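Local coordinates for Amuc_1102 (Akkermansia muciniphila, PDB 7DSZ), which is of unconfirmed function but adopts an immunoglobulin-like fold related to archaeal type IV pilus proteins, suggesting a pilus-related role, at residues Q18-L23 / N144-A149; I56-E61 / D72-K77. One frame throughout, in Å; residues are numbered along the deposited sequence.

Interaction 1 of 2, residues Q18-L23 / N144-A149; sequences QVRVSL and NGKIVA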
loop_
_atom_site.group_PDB
_atom_site.type_symbol
_atom_site.label_atom_id
_atom_site.label_comp_id
_atom_site.label_asym_id
_atom_site.label_seq_id
_atom_site.Cartn_x
_atom_site.Cartn_y
_atom_site.Cartn_z
ATOM N N GLN C 18 4.196 -5.445 31.867
ATOM C CA GLN C 18 5.360 -4.726 31.390
ATOM C C GLN C 18 6.159 -5.652 30.491
ATOM O O GLN C 18 6.068 -6.877 30.582
ATOM C CB GLN C 18 6.228 -4.209 32.545
ATOM C CG GLN C 18 5.443 -3.386 33.553
ATOM C CD GLN C 18 6.328 -2.840 34.661
ATOM O OE1 GLN C 18 7.143 -1.949 34.440
ATOM N NE2 GLN C 18 6.183 -3.389 35.847
ATOM N N VAL C 19 6.966 -5.050 29.635
ATOM C CA VAL C 19 7.630 -5.751 28.550
ATOM C C VAL C 19 9.097 -5.352 28.539
ATOM O O VAL C 19 9.430 -4.181 28.757
ATOM C CB VAL C 19 6.929 -5.406 27.212
ATOM C CG1 VAL C 19 7.781 -5.759 26.034
ATOM C CG2 VAL C 19 5.565 -6.098 27.146
ATOM N N ARG C 20 9.968 -6.324 28.291
ATOM C CA ARG C 20 11.387 -6.088 28.087
ATOM C C ARG C 20 11.820 -6.659 26.746
ATOM O O ARG C 20 11.448 -7.782 26.383
ATOM C CB ARG C 20 12.220 -6.709 29.202
ATOM C CG ARG C 20 11.968 -6.039 30.547
ATOM C CD ARG C 20 12.469 -4.599 30.532
ATOM N NE ARG C 20 12.195 -3.887 31.779
ATOM C CZ ARG C 20 11.135 -3.114 31.995
ATOM N NH1 ARG C 20 10.215 -2.926 31.052
ATOM N NH2 ARG C 20 10.994 -2.512 33.168
ATOM N N VAL C 21 12.612 -5.880 26.021
ATOM C CA VAL C 21 13.056 -6.229 24.678
ATOM C C VAL C 21 14.576 -6.319 24.682
ATOM O O VAL C 21 15.264 -5.360 25.051
ATOM C CB VAL C 21 12.570 -5.198 23.645
ATOM C CG1 VAL C 21 13.105 -5.542 22.271
ATOM C CG2 VAL C 21 11.045 -5.168 23.628
ATOM N N SER C 22 15.100 -7.476 24.303
ATOM C CA SER C 22 16.535 -7.676 24.166
ATOM C C SER C 22 16.906 -7.451 22.705
ATOM O O SER C 22 16.554 -8.257 21.843
ATOM C CB SER C 22 16.937 -9.077 24.615
ATOM O OG SER C 22 18.325 -9.276 24.418
ATOM N N LEU C 23 17.612 -6.355 22.427
ATOM C CA LEU C 23 18.070 -6.041 21.073
ATOM C C LEU C 23 19.480 -6.553 20.837
ATOM O O LEU C 23 20.319 -6.530 21.737
ATOM C CB LEU C 23 18.059 -4.529 20.832
ATOM C CG LEU C 23 16.725 -3.801 20.884
ATOM C CD1 LEU C 23 16.971 -2.297 20.795
ATOM C CD2 LEU C 23 15.829 -4.264 19.722
ATOM N N ASN C 144 3.618 0.589 24.604
ATOM C CA ASN C 144 2.610 1.493 25.168
ATOM C C ASN C 144 3.174 2.894 25.406
ATOM O O ASN C 144 2.951 3.510 26.450
ATOM C CB ASN C 144 2.022 0.918 26.458
ATOM C CG ASN C 144 0.944 -0.118 26.194
ATOM O OD1 ASN C 144 0.325 -0.133 25.126
ATOM N ND2 ASN C 144 0.703 -0.985 27.175
ATOM N N GLY C 145 3.926 3.400 24.436
ATOM C CA GLY C 145 4.413 4.763 24.511
ATOM C C GLY C 145 5.585 5.000 25.434
ATOM O O GLY C 145 5.950 6.160 25.651
ATOM N N LYS C 146 6.193 3.949 25.975
ATOM C CA LYS C 146 7.352 4.052 26.849
ATOM C C LYS C 146 8.542 3.338 26.223
ATOM O O LYS C 146 8.423 2.188 25.794
ATOM C CB LYS C 146 7.062 3.436 28.222
ATOM C CG LYS C 146 8.307 3.316 29.083
ATOM C CD LYS C 146 8.152 2.328 30.240
ATOM C CE LYS C 146 9.407 2.340 31.109
ATOM N NZ LYS C 146 9.343 1.357 32.230
ATOM N N ILE C 147 9.698 3.999 26.219
ATOM C CA ILE C 147 10.914 3.382 25.709
ATOM C C ILE C 147 11.299 2.212 26.602
ATOM O O ILE C 147 11.432 2.358 27.827
ATOM C CB ILE C 147 12.050 4.413 25.636
ATOM C CG1 ILE C 147 11.697 5.526 24.645
ATOM C CG2 ILE C 147 13.379 3.733 25.287
ATOM C CD1 ILE C 147 12.734 6.644 24.609
ATOM N N VAL C 148 11.474 1.042 26.001
ATOM C CA VAL C 148 11.938 -0.125 26.740
ATOM C C VAL C 148 13.298 -0.632 26.271
ATOM O O VAL C 148 13.962 -1.363 27.024
ATOM C CB VAL C 148 10.892 -1.264 26.700
ATOM C CG1 VAL C 148 9.601 -0.817 27.390
ATOM C CG2 VAL C 148 10.622 -1.713 25.262
ATOM N N ALA C 149 13.780 -0.255 25.089
ATOM C CA ALA C 149 15.091 -0.731 24.669
ATOM C C ALA C 149 15.670 0.241 23.656
ATOM O O ALA C 149 14.933 0.902 22.923
ATOM C CB ALA C 149 15.035 -2.153 24.077
HETATM O O HOH W 1 8.105 -0.926 31.965
HETATM O O HOH W 2 13.807 -3.990 27.733
#

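Interaction 2 of 2, residues I56-E61 / D72-K77; sequences IPFKVE and DALTFK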
loop_
_atom_site.group_PDB
_atom_site.type_symbol
_atom_site.label_atom_id
_atom_site.label_comp_id
_atom_site.label_asym_id
_atom_site.label_seq_id
_atom_site.Cartn_x
_atom_site.Cartn_y
_atom_site.Cartn_z
ATOM N N ILE C 56 17.611 -5.879 12.518
ATOM C CA ILE C 56 17.981 -5.983 13.921
ATOM C C ILE C 56 17.279 -7.162 14.585
ATOM O O ILE C 56 16.044 -7.210 14.624
ATOM C CB ILE C 56 17.736 -4.678 14.708
ATOM C CG1 ILE C 56 18.234 -4.819 16.152
ATOM C CG2 ILE C 56 16.275 -4.200 14.648
ATOM C CD1 ILE C 56 18.502 -3.442 16.814
ATOM N N PRO C 57 18.016 -8.151 15.084
ATOM C CA PRO C 57 17.389 -9.238 15.837
ATOM C C PRO C 57 16.901 -8.751 17.184
ATOM O O PRO C 57 17.514 -7.882 17.807
ATOM C CB PRO C 57 18.527 -10.253 16.038
ATOM C CG PRO C 57 19.672 -9.788 15.212
ATOM C CD PRO C 57 19.478 -8.285 15.018
ATOM N N PHE C 58 15.801 -9.343 17.648
ATOM C CA PHE C 58 15.338 -9.028 18.994
ATOM C C PHE C 58 14.487 -10.162 19.547
ATOM O O PHE C 58 14.015 -11.028 18.812
ATOM C CB PHE C 58 14.573 -7.700 19.033
ATOM C CG PHE C 58 13.186 -7.747 18.438
ATOM C CD1 PHE C 58 12.988 -7.531 17.085
ATOM C CD2 PHE C 58 12.081 -7.923 19.247
ATOM C CE1 PHE C 58 11.707 -7.517 16.552
ATOM C CE2 PHE C 58 10.799 -7.910 18.722
ATOM C CZ PHE C 58 10.607 -7.717 17.370
ATOM N N LYS C 59 14.325 -10.147 20.875
ATOM C CA LYS C 59 13.472 -11.092 21.581
ATOM C C LYS C 59 12.749 -10.328 22.684
ATOM O O LYS C 59 13.316 -9.401 23.269
ATOM C CB LYS C 59 14.288 -12.265 22.167
ATOM C CG LYS C 59 13.450 -13.254 22.967
ATOM C CD LYS C 59 14.333 -14.329 23.605
ATOM C CE LYS C 59 14.487 -15.512 22.685
ATOM N NZ LYS C 59 15.057 -16.706 23.404
ATOM N N VAL C 60 11.497 -10.699 22.945
ATOM C CA VAL C 60 10.646 -10.033 23.928
ATOM C C VAL C 60 10.430 -10.959 25.117
ATOM O O VAL C 60 10.238 -12.164 24.942
ATOM C CB VAL C 60 9.279 -9.651 23.325
ATOM C CG1 VAL C 60 8.456 -8.832 24.320
ATOM C CG2 VAL C 60 9.466 -8.905 22.017
ATOM N N GLU C 61 10.398 -10.386 26.320
ATOM C CA GLU C 61 9.909 -11.101 27.497
ATOM C C GLU C 61 8.951 -10.181 28.236
ATOM O O GLU C 61 8.918 -8.976 27.990
ATOM C CB GLU C 61 11.058 -11.551 28.420
ATOM C CG GLU C 61 12.102 -12.489 27.768
ATOM C CD GLU C 61 11.583 -13.895 27.483
ATOM O OE1 GLU C 61 10.450 -14.223 27.908
ATOM O OE2 GLU C 61 12.327 -14.680 26.848
ATOM N N ASP C 72 0.312 -6.977 22.148
ATOM C CA ASP C 72 -0.447 -6.271 21.115
ATOM C C ASP C 72 0.456 -5.662 20.053
ATOM O O ASP C 72 0.189 -5.796 18.852
ATOM C CB ASP C 72 -1.285 -5.160 21.739
ATOM C CG ASP C 72 -2.531 -5.672 22.406
ATOM O OD1 ASP C 72 -3.088 -6.693 21.946
ATOM O OD2 ASP C 72 -2.955 -5.022 23.382
ATOM N N ALA C 73 1.487 -4.923 20.475
ATOM C CA ALA C 73 2.281 -4.130 19.536
ATOM C C ALA C 73 3.576 -3.682 20.193
ATOM O O ALA C 73 3.686 -3.627 21.416
ATOM C CB ALA C 73 1.523 -2.896 19.038
ATOM N N LEU C 74 4.549 -3.341 19.343
ATOM C CA LEU C 74 5.786 -2.669 19.719
ATOM C C LEU C 74 6.078 -1.660 18.630
ATOM O O LEU C 74 5.933 -1.975 17.443
ATOM C CB LEU C 74 6.980 -3.629 19.797
ATOM C CG LEU C 74 7.169 -4.571 20.960
ATOM C CD1 LEU C 74 8.423 -5.386 20.704
ATOM C CD2 LEU C 74 7.298 -3.729 22.249
ATOM N N THR C 75 6.519 -0.470 19.010
ATOM C CA THR C 75 6.907 0.531 18.023
ATOM C C THR C 75 8.425 0.613 17.953
ATOM O O THR C 75 9.090 0.820 18.974
ATOM C CB THR C 75 6.295 1.891 18.362
ATOM O OG1 THR C 75 4.872 1.798 18.236
ATOM C CG2 THR C 75 6.801 2.959 17.403
ATOM N N PHE C 76 8.974 0.405 16.763
ATOM C CA PHE C 76 10.405 0.531 16.521
ATOM C C PHE C 76 10.660 1.854 15.821
ATOM O O PHE C 76 10.065 2.121 14.779
ATOM C CB PHE C 76 10.918 -0.612 15.641
ATOM C CG PHE C 76 11.207 -1.873 16.392
ATOM C CD1 PHE C 76 10.181 -2.571 17.018
ATOM C CD2 PHE C 76 12.500 -2.364 16.474
ATOM C CE1 PHE C 76 10.443 -3.748 17.713
ATOM C CE2 PHE C 76 12.772 -3.543 17.176
ATOM C CZ PHE C 76 11.728 -4.229 17.803
ATOM N N LYS C 77 11.558 2.665 16.373
ATOM C CA LYS C 77 11.967 3.911 15.734
ATOM C C LYS C 77 13.396 3.741 15.243
ATOM O O LYS C 77 14.294 3.422 16.030
ATOM C CB LYS C 77 11.841 5.087 16.703
ATOM C CG LYS C 77 10.412 5.339 17.124
ATOM C CD LYS C 77 10.311 6.444 18.183
ATOM C CE LYS C 77 8.846 6.865 18.393
ATOM N NZ LYS C 77 8.728 7.916 19.454
#

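Interaction 1 of 2, residues Q18-L23 / N144-A149
At one margin of the immunoglobulin-like beta sandwich, strand 18-23, an outermost strand of its three-stranded sheet, comes beside strand 146-149 of the other sheet. Their axes approach to 5.9 Å at 43°, and with no direct backbone hydrogen bonds between them the gap is closed by side chains and water. Val148 and Ala149 form a classic beta bulge opposite Val141, and the side chains of both point toward strand 18-23. Val148 splits its branches: CG1, anti to its carbonyl carbon and beside the backbone N (chi1 -63°), lies 3.6 Å from Val19 O, while CG2, in the crowded position between the two, meets Val21 CG2 at 3.8 Å, the two valines crossing at about a right angle. Ala149 CB sits 3.4 Å from Val21 O and also touches Leu23 CD1. Water substitutes for a strand-to-strand bond at Val21, whose N donates to a water that in turn donates to Val148 O. Toward the surface, Arg20 folds back so that NH1 donates to Val19 O from above the carbonyl plane, 48° out of it. A second water lies in the guanidinium plane, accepting from Arg20 NH1 and from Lys146 NZ and donating to Gln18 OE1. It would probably ease the repulsion between the like charges of Arg20 NH2 and Lys146 NZ, which stand 4.3 Å apart.

Interaction 2 of 2, residues I56-E61 / D72-K77
Phe58 lies in the hydrophobic core of the immunoglobulin-like sandwich, where strand 56-61 of one sheet faces strand 73-77 of the other. The strand axes are 11.1 Å apart at closest, a separation bridged by side chains. From CB, which points toward the opposite strand, the chain turns to put CG in the crowded position between backbone N and carbonyl carbon (chi1 74°), and one ring face then receives Phe76. Phe76 CZ stands 3.4 Å above the ring plane, over its centre: Phe58 CG is 3.9 Å from Phe76 CZ, Phe58 CD1 is nearer, and Phe58 CE1 is closest at 3.5 Å. Phe58 CD2, on the other side of the ring, also contacts Phe76 CZ. At the far end, Phe58 CZ also meets Phe76 CE1, while Phe58 CE2 reaches Leu74 CD1 at 4.0 Å, tip to tip. The aromatic pair is edge-to-face, Phe76 supplying the edge, with centroids 4.8 Å apart and planes inclined at 50°, short of perpendicular. An alanine in place of Phe58 would remove the ring that receives Phe76 CZ and would probably loosen the packing of both Phe76 and Leu74. Tyr100 makes a further edge-to-face pair with Phe76, and Leu23 packs on Phe58 from the adjoining strand. On the flanks, Ile56 CG2 lies near Phe76 CE2, and Leu74 CD1 also meets Val60 CG2 tip to tip at 3.9 Å.

Overall arrangement
Both interactions join the two sheets of the sandwich, but at different depths: interaction 2 is wholly buried, whereas interaction 1 is partly buried and lies farther from the chain centre. Their centres are 7 Å apart, and strands 18-32 and 50-63 pair as antiparallel neighbours, with Ser22 N 2.8 Å from Lys59 O in a probable hydrogen bond. Val19 CG1 packs on Val60 CG1, continuing the apolar core from one contact to the other. Chemistry follows place: hydrocarbon and aromatic surfaces make interaction 2, while interaction 1 combines aliphatic side chains with charged side chains and bridging waters. Along the chain, interaction 2 is nested within the loop that interaction 1 closes.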